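Local coordinates for peptidase S15/CocE/NonD (Thaumarchaeota archaeon SCGC AB-539-E09, PDB 4PF1), which probably acts as a serine aminopeptidase of the S15 family, using an alpha/beta-hydrolase catalytic domain to cleave at the amino end of peptides, at residues 377-382 with 562-566; 481-485 with 622-626; 322-326 with 347-351; 338-342 with 521-526. All coordinates share one frame; numbering follows the deposited sequence.

Contact 1 of 4, residues 377-382 with 562-566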
loop_
_atom_site.group_PDB
_atom_site.type_symbol
_atom_site.label_atom_id
_atom_site.label_comp_id
_atom_site.label_asym_id
_atom_site.label_seq_id
_atom_site.Cartn_x
_atom_site.Cartn_y
_atom_site.Cartn_z
ATOM N N SER A 377 27.699 -9.226 -18.825
ATOM C CA SER A 377 26.837 -10.032 -17.967
ATOM C C SER A 377 26.708 -9.451 -16.567
ATOM O O SER A 377 27.711 -9.124 -15.928
ATOM C CB SER A 377 27.363 -11.463 -17.893
ATOM O OG SER A 377 26.677 -12.240 -16.925
ATOM N N TYR A 378 25.464 -9.339 -16.087
ATOM C CA TYR A 378 25.191 -8.891 -14.728
ATOM C C TYR A 378 25.073 -10.110 -13.847
ATOM O O TYR A 378 24.271 -11.006 -14.126
ATOM C CB TYR A 378 23.915 -8.043 -14.663
ATOM C CG TYR A 378 23.651 -7.419 -13.306
ATOM C CD1 TYR A 378 23.057 -8.154 -12.281
ATOM C CD2 TYR A 378 23.926 -6.076 -13.070
ATOM C CE1 TYR A 378 22.772 -7.574 -11.045
ATOM C CE2 TYR A 378 23.650 -5.485 -11.835
ATOM C CZ TYR A 378 23.064 -6.238 -10.829
ATOM O OH TYR A 378 22.756 -5.653 -9.627
ATOM N N GLU A 379 25.882 -10.154 -12.792
ATOM C CA GLU A 379 25.899 -11.265 -11.854
ATOM C C GLU A 379 25.006 -10.952 -10.665
ATOM O O GLU A 379 25.269 -9.993 -9.934
ATOM C CB GLU A 379 27.341 -11.548 -11.399
ATOM C CG GLU A 379 27.502 -12.815 -10.572
ATOM C CD GLU A 379 28.913 -13.085 -10.083
ATOM O OE1 GLU A 379 29.760 -12.164 -10.141
ATOM O OE2 GLU A 379 29.171 -14.223 -9.632
ATOM N N THR A 380 23.944 -11.760 -10.469
ATOM C CA THR A 380 23.030 -11.600 -9.335
ATOM C C THR A 380 23.729 -12.127 -8.070
ATOM O O THR A 380 24.707 -12.869 -8.171
ATOM C CB THR A 380 21.658 -12.253 -9.613
ATOM O OG1 THR A 380 21.835 -13.576 -10.123
ATOM C CG2 THR A 380 20.809 -11.431 -10.579
ATOM N N GLY A 381 23.288 -11.663 -6.907
ATOM C CA GLY A 381 23.930 -11.985 -5.637
ATOM C C GLY A 381 25.061 -11.016 -5.353
ATOM O O GLY A 381 25.027 -10.291 -4.356
ATOM N N ALA A 382 26.060 -10.970 -6.265
ATOM C CA ALA A 382 27.201 -10.055 -6.190
ATOM C C ALA A 382 26.805 -8.640 -6.653
ATOM O O ALA A 382 27.425 -7.663 -6.224
ATOM C CB ALA A 382 28.347 -10.580 -7.042
ATOM N N VAL A 562 22.508 -18.686 -16.195
ATOM C CA VAL A 562 22.797 -18.216 -14.843
ATOM C C VAL A 562 24.086 -17.383 -14.837
ATOM O O VAL A 562 25.005 -17.634 -15.615
ATOM C CB VAL A 562 22.862 -19.350 -13.777
ATOM C CG1 VAL A 562 21.478 -19.917 -13.485
ATOM C CG2 VAL A 562 23.845 -20.457 -14.174
ATOM N N SER A 563 24.120 -16.388 -13.962
ATOM C CA SER A 563 25.244 -15.505 -13.671
ATOM C C SER A 563 24.994 -15.069 -12.263
ATOM O O SER A 563 24.253 -14.112 -12.028
ATOM C CB SER A 563 25.295 -14.333 -14.651
ATOM O OG SER A 563 26.522 -13.634 -14.531
ATOM N N HIS A 564 25.412 -15.911 -11.316
ATOM C CA HIS A 564 25.017 -15.736 -9.934
ATOM C C HIS A 564 26.096 -16.127 -8.943
ATOM O O HIS A 564 26.895 -17.034 -9.199
ATOM C CB HIS A 564 23.767 -16.608 -9.691
ATOM C CG HIS A 564 23.123 -16.439 -8.352
ATOM N ND1 HIS A 564 22.416 -15.296 -8.035
ATOM C CD2 HIS A 564 23.037 -17.310 -7.320
ATOM C CE1 HIS A 564 21.956 -15.490 -6.810
ATOM N NE2 HIS A 564 22.295 -16.692 -6.345
ATOM N N THR A 565 26.073 -15.473 -7.781
ATOM C CA THR A 565 26.904 -15.838 -6.656
ATOM C C THR A 565 25.993 -16.329 -5.538
ATOM O O THR A 565 25.166 -15.567 -5.037
ATOM C CB THR A 565 27.812 -14.672 -6.207
ATOM O OG1 THR A 565 28.786 -14.432 -7.217
ATOM C CG2 THR A 565 28.526 -14.962 -4.888
ATOM N N PHE A 566 26.121 -17.611 -5.177
ATOM C CA PHE A 566 25.429 -18.189 -4.030
ATOM C C PHE A 566 26.240 -17.765 -2.807
ATOM O O PHE A 566 27.347 -18.271 -2.595
ATOM C CB PHE A 566 25.329 -19.721 -4.158
ATOM C CG PHE A 566 24.414 -20.239 -5.244
ATOM C CD1 PHE A 566 23.045 -20.362 -5.022
ATOM C CD2 PHE A 566 24.925 -20.665 -6.463
ATOM C CE1 PHE A 566 22.199 -20.858 -6.020
ATOM C CE2 PHE A 566 24.078 -21.171 -7.457
ATOM C CZ PHE A 566 22.721 -21.266 -7.228
#
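The carbonyl oxygen of Ser563 is gripped by the amide N of Thr380, just past strand 375-379, at 2.8 Å, and the CA-H of Glu379 adds a weaker contact to the same O. Two residues on, Thr565 N bonds back to Thr380 O at 3.0 Å, so the backbones are joined by one parallel bridge, Thr380 to His564. Thr380 holds OG1 between its backbone N and carbonyl carbon (chi1 48°), which sets the hydroxyl at the edge of the His564 ring, 2.8 Å from ND1; either atom could be the donor. The far nitrogen, NE2, bonds to Asp509, so the imidazole is fixed at both ends. Glu379 reaches out extended; its OE2 accepts from Thr565 OG1, the very short modelled length being doubtful, and also pairs with Arg483, while OE1 goes to His386. With Glu379 cut back to alanine, Arg483 would probably lose its carboxylate partner and Thr565 OG1 its acceptor in a buried setting. Earlier in strand 375-379, Ser377 OG lies 2.8 Å from Ser563 OG. This short parallel bridge joins the end of strand 375-379, in the central alpha/beta-hydrolase sheet, to strand 562-566 of the two-stranded sheet with 482-486.

Contact 2 of 4, residues 481-485 with 622-626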
loop_
_atom_site.group_PDB
_atom_site.type_symbol
_atom_site.label_atom_id
_atom_site.label_comp_id
_atom_site.label_asym_id
_atom_site.label_seq_id
_atom_site.Cartn_x
_atom_site.Cartn_y
_atom_site.Cartn_z
ATOM N N PRO A 481 31.434 -18.013 -0.763
ATOM C CA PRO A 481 30.591 -17.782 -1.951
ATOM C C PRO A 481 30.870 -18.771 -3.093
ATOM O O PRO A 481 32.018 -19.170 -3.302
ATOM C CB PRO A 481 30.942 -16.350 -2.358
ATOM C CG PRO A 481 32.307 -16.125 -1.822
ATOM C CD PRO A 481 32.368 -16.887 -0.540
ATOM N N LEU A 482 29.807 -19.174 -3.817
ATOM C CA LEU A 482 29.892 -20.083 -4.961
ATOM C C LEU A 482 29.379 -19.364 -6.212
ATOM O O LEU A 482 28.212 -18.976 -6.266
ATOM C CB LEU A 482 29.089 -21.370 -4.688
ATOM C CG LEU A 482 29.414 -22.570 -5.571
ATOM C CD1 LEU A 482 29.484 -23.835 -4.753
ATOM C CD2 LEU A 482 28.389 -22.727 -6.676
ATOM N N ARG A 483 30.264 -19.155 -7.192
ATOM C CA ARG A 483 29.948 -18.437 -8.428
ATOM C C ARG A 483 29.616 -19.396 -9.560
ATOM O O ARG A 483 30.394 -20.308 -9.833
ATOM C CB ARG A 483 31.128 -17.539 -8.854
ATOM C CG ARG A 483 31.517 -16.455 -7.848
ATOM C CD ARG A 483 32.557 -15.518 -8.436
ATOM N NE ARG A 483 32.002 -14.696 -9.517
ATOM C CZ ARG A 483 32.702 -14.256 -10.558
ATOM N NH1 ARG A 483 33.986 -14.564 -10.680
ATOM N NH2 ARG A 483 32.118 -13.523 -11.494
ATOM N N VAL A 484 28.480 -19.169 -10.244
ATOM C CA VAL A 484 28.060 -19.978 -11.399
ATOM C C VAL A 484 27.829 -19.068 -12.619
ATOM O O VAL A 484 27.373 -17.934 -12.467
ATOM C CB VAL A 484 26.818 -20.873 -11.121
ATOM C CG1 VAL A 484 27.168 -22.042 -10.200
ATOM C CG2 VAL A 484 25.644 -20.059 -10.569
ATOM N N ALA A 485 28.175 -19.561 -13.815
ATOM C CA ALA A 485 27.993 -18.833 -15.069
ATOM C C ALA A 485 27.708 -19.799 -16.217
ATOM O O ALA A 485 28.202 -20.924 -16.218
ATOM C CB ALA A 485 29.222 -17.992 -15.380
ATOM N N ILE A 622 26.774 -27.861 -13.895
ATOM C CA ILE A 622 26.955 -26.412 -13.758
ATOM C C ILE A 622 28.416 -26.008 -13.956
ATOM O O ILE A 622 29.331 -26.782 -13.661
ATOM C CB ILE A 622 26.412 -25.874 -12.407
ATOM C CG1 ILE A 622 26.518 -26.915 -11.277
ATOM C CG2 ILE A 622 24.990 -25.359 -12.554
ATOM C CD1 ILE A 622 27.657 -26.708 -10.372
ATOM N N HIS A 623 28.624 -24.777 -14.435
ATOM C CA HIS A 623 29.943 -24.227 -14.697
ATOM C C HIS A 623 30.316 -23.212 -13.599
ATOM O O HIS A 623 29.822 -22.081 -13.601
ATOM C CB HIS A 623 29.961 -23.596 -16.101
ATOM C CG HIS A 623 31.279 -23.030 -16.509
ATOM N ND1 HIS A 623 32.328 -23.847 -16.890
ATOM C CD2 HIS A 623 31.662 -21.737 -16.632
ATOM C CE1 HIS A 623 33.319 -23.032 -17.206
ATOM N NE2 HIS A 623 32.962 -21.751 -17.071
ATOM N N ILE A 624 31.145 -23.651 -12.627
ATOM C CA ILE A 624 31.595 -22.817 -11.505
ATOM C C ILE A 624 32.852 -22.050 -11.915
ATOM O O ILE A 624 33.778 -22.634 -12.477
ATOM C CB ILE A 624 31.814 -23.659 -10.200
ATOM C CG1 ILE A 624 30.486 -24.280 -9.714
ATOM C CG2 ILE A 624 32.475 -22.823 -9.082
ATOM C CD1 ILE A 624 30.605 -25.246 -8.500
ATOM N N ILE A 625 32.872 -20.740 -11.646
ATOM C CA ILE A 625 34.008 -19.881 -11.979
ATOM C C ILE A 625 34.666 -19.354 -10.692
ATOM O O ILE A 625 33.982 -19.143 -9.689
ATOM C CB ILE A 625 33.600 -18.734 -12.955
ATOM C CG1 ILE A 625 32.438 -17.874 -12.394
ATOM C CG2 ILE A 625 33.259 -19.305 -14.343
ATOM C CD1 ILE A 625 32.116 -16.594 -13.210
ATOM N N SER A 626 35.999 -19.187 -10.714
ATOM C CA SER A 626 36.753 -18.699 -9.558
ATOM C C SER A 626 36.951 -17.176 -9.638
ATOM O O SER A 626 36.374 -16.457 -8.792
ATOM C CB SER A 626 38.097 -19.415 -9.453
ATOM O OG SER A 626 37.917 -20.815 -9.312
ATOM O OXT SER A 626 37.633 -16.704 -10.575
HETATM O O HOH W 1 33.025 -20.037 -7.112
#
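Val484 and Ile624 form a non-hydrogen-bonded antiparallel pair, flanked by bonds from Ile625 N to Arg483 O (3.1 Å) and from Ala485 N to His623 O (3.0 Å), while the short strand segments run at 125° to each other. Just beyond, a water takes the N-H of Arg483 and donates to Ile625 O, carrying the link on where the strands diverge. On one side Ile625 sends CG1 between its backbone N and carbonyl carbon (chi1 56°), bringing CD1 over one face of the Arg483 guanidinium, 3.5 Å from NH2 and off toward the rim. The same CD1 also meets Ala485 CB at 3.9 Å. Arg483 bends at its third torsion, and Ser626 O, of the C-terminal carboxylate, sits at the guanidinium edge, 3.6 Å from NH1, without a salt bridge; that goes from NE to Glu379. On the other side the side chains of Ile624 and Leu482 cross at about a right angle, CD1 to CD2 3.8 Å, and Ile624 CG1 packs on Val484 CG1. His623 NE2 hydrogen-bonds to Pro393 O, while Ala485 O lies at its ring edge. The chain's end is thus tied down by backbone bonds, a water and methyl packing, the arginine charge probably adding a mild attraction for the carboxylate.

Contact 3 of 4, residues 322-326 with 347-351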
loop_
_atom_site.group_PDB
_atom_site.type_symbol
_atom_site.label_atom_id
_atom_site.label_comp_id
_atom_site.label_asym_id
_atom_site.label_seq_id
_atom_site.Cartn_x
_atom_site.Cartn_y
_atom_site.Cartn_z
ATOM N N VAL A 322 24.465 -8.884 -24.322
ATOM C CA VAL A 322 24.217 -8.267 -23.020
ATOM C C VAL A 322 23.169 -9.105 -22.289
ATOM O O VAL A 322 22.088 -9.343 -22.827
ATOM C CB VAL A 322 23.796 -6.769 -23.127
ATOM C CG1 VAL A 322 23.570 -6.160 -21.743
ATOM C CG2 VAL A 322 24.828 -5.957 -23.904
ATOM N N LEU A 323 23.509 -9.583 -21.081
ATOM C CA LEU A 323 22.622 -10.397 -20.256
ATOM C C LEU A 323 22.425 -9.715 -18.897
ATOM O O LEU A 323 23.326 -9.730 -18.051
ATOM C CB LEU A 323 23.205 -11.822 -20.111
ATOM C CG LEU A 323 22.329 -12.910 -19.464
ATOM C CD1 LEU A 323 21.001 -13.094 -20.209
ATOM C CD2 LEU A 323 23.065 -14.221 -19.434
ATOM N N GLY A 324 21.281 -9.054 -18.741
ATOM C CA GLY A 324 20.945 -8.308 -17.531
ATOM C C GLY A 324 20.029 -9.039 -16.563
ATOM O O GLY A 324 19.462 -10.079 -16.910
ATOM N N PRO A 325 19.852 -8.500 -15.323
ATOM C CA PRO A 325 18.970 -9.169 -14.342
ATOM C C PRO A 325 17.523 -8.759 -14.582
ATOM O O PRO A 325 16.872 -8.150 -13.723
ATOM C CB PRO A 325 19.501 -8.639 -13.009
ATOM C CG PRO A 325 19.946 -7.235 -13.331
ATOM C CD PRO A 325 20.415 -7.245 -14.775
ATOM N N TRP A 326 17.034 -9.051 -15.779
ATOM C CA TRP A 326 15.768 -8.526 -16.229
ATOM C C TRP A 326 14.735 -9.564 -16.532
ATOM O O TRP A 326 15.051 -10.651 -17.011
ATOM C CB TRP A 326 16.003 -7.682 -17.499
ATOM C CG TRP A 326 17.013 -6.584 -17.329
ATOM C CD1 TRP A 326 17.084 -5.686 -16.304
ATOM C CD2 TRP A 326 18.041 -6.214 -18.259
ATOM N NE1 TRP A 326 18.101 -4.789 -16.528
ATOM C CE2 TRP A 326 18.711 -5.092 -17.718
ATOM C CE3 TRP A 326 18.459 -6.719 -19.503
ATOM C CZ2 TRP A 326 19.801 -4.490 -18.360
ATOM C CZ3 TRP A 326 19.549 -6.132 -20.129
ATOM C CH2 TRP A 326 20.197 -5.019 -19.569
ATOM N N THR A 347 19.495 -0.705 -13.549
ATOM C CA THR A 347 20.322 -1.479 -14.487
ATOM C C THR A 347 19.828 -1.335 -15.942
ATOM O O THR A 347 20.635 -1.404 -16.868
ATOM C CB THR A 347 20.360 -2.958 -14.069
ATOM O OG1 THR A 347 19.040 -3.496 -14.126
ATOM C CG2 THR A 347 20.948 -3.161 -12.678
ATOM N N GLY A 348 18.511 -1.164 -16.113
ATOM C CA GLY A 348 17.877 -0.986 -17.416
ATOM C C GLY A 348 18.279 0.331 -18.044
ATOM O O GLY A 348 18.842 0.354 -19.144
ATOM N N GLY A 349 18.049 1.416 -17.302
ATOM C CA GLY A 349 18.442 2.767 -17.696
ATOM C C GLY A 349 19.946 2.923 -17.852
ATOM O O GLY A 349 20.401 3.644 -18.746
ATOM N N TRP A 350 20.737 2.217 -16.997
ATOM C CA TRP A 350 22.206 2.242 -17.065
ATOM C C TRP A 350 22.686 1.639 -18.384
ATOM O O TRP A 350 23.605 2.176 -18.997
ATOM C CB TRP A 350 22.848 1.491 -15.876
ATOM C CG TRP A 350 24.351 1.446 -15.941
ATOM C CD1 TRP A 350 25.218 2.390 -15.479
ATOM C CD2 TRP A 350 25.155 0.438 -16.578
ATOM N NE1 TRP A 350 26.513 2.036 -15.787
ATOM C CE2 TRP A 350 26.503 0.843 -16.464
ATOM C CE3 TRP A 350 24.866 -0.772 -17.238
ATOM C CZ2 TRP A 350 27.562 0.077 -16.971
ATOM C CZ3 TRP A 350 25.914 -1.520 -17.755
ATOM C CH2 TRP A 350 27.242 -1.100 -17.613
ATOM N N PHE A 351 22.091 0.502 -18.797
ATOM C CA PHE A 351 22.465 -0.172 -20.039
ATOM C C PHE A 351 22.167 0.704 -21.264
ATOM O O PHE A 351 23.015 0.812 -22.148
ATOM C CB PHE A 351 21.760 -1.546 -20.176
ATOM C CG PHE A 351 21.687 -2.034 -21.609
ATOM C CD1 PHE A 351 22.829 -2.482 -22.269
ATOM C CD2 PHE A 351 20.500 -1.949 -22.330
ATOM C CE1 PHE A 351 22.778 -2.860 -23.610
ATOM C CE2 PHE A 351 20.452 -2.330 -23.672
ATOM C CZ PHE A 351 21.591 -2.784 -24.301
#
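Trp326 and Thr347 meet through the indole N-H, and the way there starts at Trp326 CB, which points toward the helix. From CB the ring swings so that CG lies opposite the carbonyl carbon (chi1 -55°), aiming the pyrrole side at the first turn of helix 347-365. CD1 passes 3.7 Å from Thr347 OG1. Next to it Trp326 NE1 donates to Thr347 OG1 at 2.9 Å with an N-H...O angle of 147°, the oxygen lying a little off the ring plane. The hydroxyl is also bonded to Ala335 O, so OG1 accepts from the indole and donates its own hydrogen to that carbonyl. Around the benzo edge, CZ2 comes 3.5 Å from Thr347 O, which lies in the ring plane. At the tip, CH2 rests 3.9 Å from Phe351 CB, and the two rings meet obliquely, their planes at 55°. Over one face of the indole lie Gly324 CA and Pro325 CD; any CB at Gly324 would run into the ring, and Pro325 centres an inverse gamma turn that brings the tryptophan round. Beyond Trp326, Phe351 continues the apolar layer, its CE1 3.7 Å from Val322 CG2, with Leu288 and Val290 of the adjacent strand beside it. The helix therefore lies on the sheet through apolar packing, while one buried chain of hydrogen bonds, indole to threonine to carbonyl, is likely to fix the rotation of Trp326 in a region near the presumed catalytic residues.

Contact 4 of 4, residues 338-342 with 521-526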
loop_
_atom_site.group_PDB
_atom_site.type_symbol
_atom_site.label_atom_id
_atom_site.label_comp_id
_atom_site.label_asym_id
_atom_site.label_seq_id
_atom_site.Cartn_x
_atom_site.Cartn_y
_atom_site.Cartn_z
ATOM N N LEU A 338 13.262 -6.623 -8.882
ATOM C CA LEU A 338 12.377 -7.619 -9.489
ATOM C C LEU A 338 11.830 -8.502 -8.383
ATOM O O LEU A 338 12.553 -9.349 -7.849
ATOM C CB LEU A 338 13.087 -8.451 -10.571
ATOM C CG LEU A 338 12.200 -9.486 -11.287
ATOM C CD1 LEU A 338 11.175 -8.813 -12.188
ATOM C CD2 LEU A 338 13.028 -10.438 -12.079
ATOM N N GLY A 339 10.585 -8.247 -7.996
ATOM C CA GLY A 339 9.967 -8.921 -6.862
ATOM C C GLY A 339 10.691 -8.535 -5.582
ATOM O O GLY A 339 10.908 -7.343 -5.338
ATOM N N PRO A 340 11.205 -9.517 -4.802
ATOM C CA PRO A 340 11.945 -9.159 -3.581
ATOM C C PRO A 340 13.424 -8.836 -3.840
ATOM O O PRO A 340 14.093 -8.318 -2.943
ATOM C CB PRO A 340 11.803 -10.407 -2.695
ATOM C CG PRO A 340 11.070 -11.439 -3.528
ATOM C CD PRO A 340 11.082 -10.977 -4.942
ATOM N N LEU A 341 13.935 -9.149 -5.054
ATOM C CA LEU A 341 15.341 -8.925 -5.409
ATOM C C LEU A 341 15.611 -7.467 -5.721
ATOM O O LEU A 341 14.884 -6.868 -6.507
ATOM C CB LEU A 341 15.773 -9.799 -6.604
ATOM C CG LEU A 341 15.483 -11.305 -6.532
ATOM C CD1 LEU A 341 16.049 -12.007 -7.740
ATOM C CD2 LEU A 341 16.056 -11.929 -5.267
ATOM N N GLN A 342 16.674 -6.903 -5.124
ATOM C CA GLN A 342 17.072 -5.511 -5.333
ATOM C C GLN A 342 18.442 -5.443 -5.998
ATOM O O GLN A 342 19.399 -6.058 -5.522
ATOM C CB GLN A 342 17.059 -4.734 -4.012
ATOM C CG GLN A 342 15.651 -4.521 -3.464
ATOM C CD GLN A 342 15.659 -3.927 -2.084
ATOM O OE1 GLN A 342 16.120 -4.540 -1.117
ATOM N NE2 GLN A 342 15.104 -2.733 -1.954
ATOM N N LEU A 521 12.740 -11.903 4.156
ATOM C CA LEU A 521 13.279 -12.818 3.148
ATOM C C LEU A 521 13.994 -14.050 3.735
ATOM O O LEU A 521 14.659 -14.778 2.994
ATOM C CB LEU A 521 14.215 -12.065 2.189
ATOM C CG LEU A 521 13.526 -11.103 1.222
ATOM C CD1 LEU A 521 14.496 -10.598 0.179
ATOM C CD2 LEU A 521 12.322 -11.754 0.557
ATOM N N GLY A 522 13.806 -14.302 5.029
ATOM C CA GLY A 522 14.391 -15.461 5.696
ATOM C C GLY A 522 13.751 -16.760 5.248
ATOM O O GLY A 522 12.525 -16.899 5.303
ATOM N N GLY A 523 14.579 -17.685 4.754
ATOM C CA GLY A 523 14.137 -18.991 4.268
ATOM C C GLY A 523 13.665 -19.013 2.828
ATOM O O GLY A 523 13.401 -20.086 2.280
ATOM N N TYR A 524 13.564 -17.823 2.204
ATOM C CA TYR A 524 13.099 -17.589 0.836
ATOM C C TYR A 524 13.789 -18.531 -0.171
ATOM O O TYR A 524 15.018 -18.557 -0.278
ATOM C CB TYR A 524 13.313 -16.095 0.491
ATOM C CG TYR A 524 13.144 -15.647 -0.948
ATOM C CD1 TYR A 524 12.071 -16.093 -1.720
ATOM C CD2 TYR A 524 13.946 -14.639 -1.479
ATOM C CE1 TYR A 524 11.870 -15.626 -3.021
ATOM C CE2 TYR A 524 13.741 -14.149 -2.767
ATOM C CZ TYR A 524 12.707 -14.649 -3.539
ATOM O OH TYR A 524 12.527 -14.169 -4.815
ATOM N N GLN A 525 12.973 -19.358 -0.840
ATOM C CA GLN A 525 13.418 -20.313 -1.851
ATOM C C GLN A 525 13.285 -19.664 -3.230
ATOM O O GLN A 525 12.364 -19.970 -3.995
ATOM C CB GLN A 525 12.618 -21.625 -1.758
ATOM C CG GLN A 525 13.019 -22.495 -0.567
ATOM C CD GLN A 525 12.286 -23.817 -0.527
ATOM O OE1 GLN A 525 11.729 -24.282 -1.520
ATOM N NE2 GLN A 525 12.321 -24.481 0.620
ATOM N N GLN A 526 14.188 -18.717 -3.509
ATOM C CA GLN A 526 14.201 -17.930 -4.736
ATOM C C GLN A 526 14.531 -18.783 -5.951
ATOM O O GLN A 526 15.664 -19.255 -6.078
ATOM C CB GLN A 526 15.223 -16.789 -4.611
ATOM C CG GLN A 526 15.257 -15.845 -5.817
ATOM C CD GLN A 526 16.663 -15.447 -6.181
ATOM O OE1 GLN A 526 17.462 -15.015 -5.333
ATOM N NE2 GLN A 526 16.995 -15.578 -7.455
#
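Pro340 and Tyr524 cross at about a right angle, the proline ring presenting CG to the phenol end, 3.4 Å from Tyr524 OH and 3.6 Å from CZ. Leu341 comes from a different side: its CD2 lies near the plane of the tyrosine ring, at the edge, 4.1 Å from CE2. Gln526 CB lies over one face of that ring, toward the rim, and from there the glutamine chain, with CG anti to the backbone N (chi1 -176°) and a bend at its second torsion, brings its amide alongside the leucine methyls. CD2 of Leu341 touches Gln526 OE1 at 3.4 Å, and CD1 sits 3.7 Å from NE2. Leu521 adds a third approach, its CD2 packing on Pro340 CB at 3.6 Å. Pro340 and Leu341 belong to a type II' turn, Leu521 and Tyr524 to a type II turn, and Gln526 follows on the strand. Replacing Gln526 with alanine would probably deprive Trp511 of the acceptor that OE1 offers its indole N-H and open a gap beside the Leu341 methyls. No hydrogen bond crosses here; Tyr524 OH turns to Val458 O and Gln526 OE1 to Trp511, so the two segments meet mainly by van der Waals packing.

Contact 1 lies between the other three, its centre about 9 Å from that of contact 2, 13 Å from contact 3 and 14 Å from contact 4. Strand 375-379 of contact 1 neighbours strand 319-324 of contact 3 in the central mixed sheet, and its other strand, 562-566, pairs with strand 482-486 of contact 2, so a continuous path runs from the catalytic fold to the C-terminus. Contact 4 stands apart, touching none of the others. Along the chain contact 3 closes before contacts 1 and 2 open, these two cross each other, and contact 4 crosses all three. Contacts 1 and 4 join the alpha/beta-hydrolase part and the beta-rich C-terminal part at separate places.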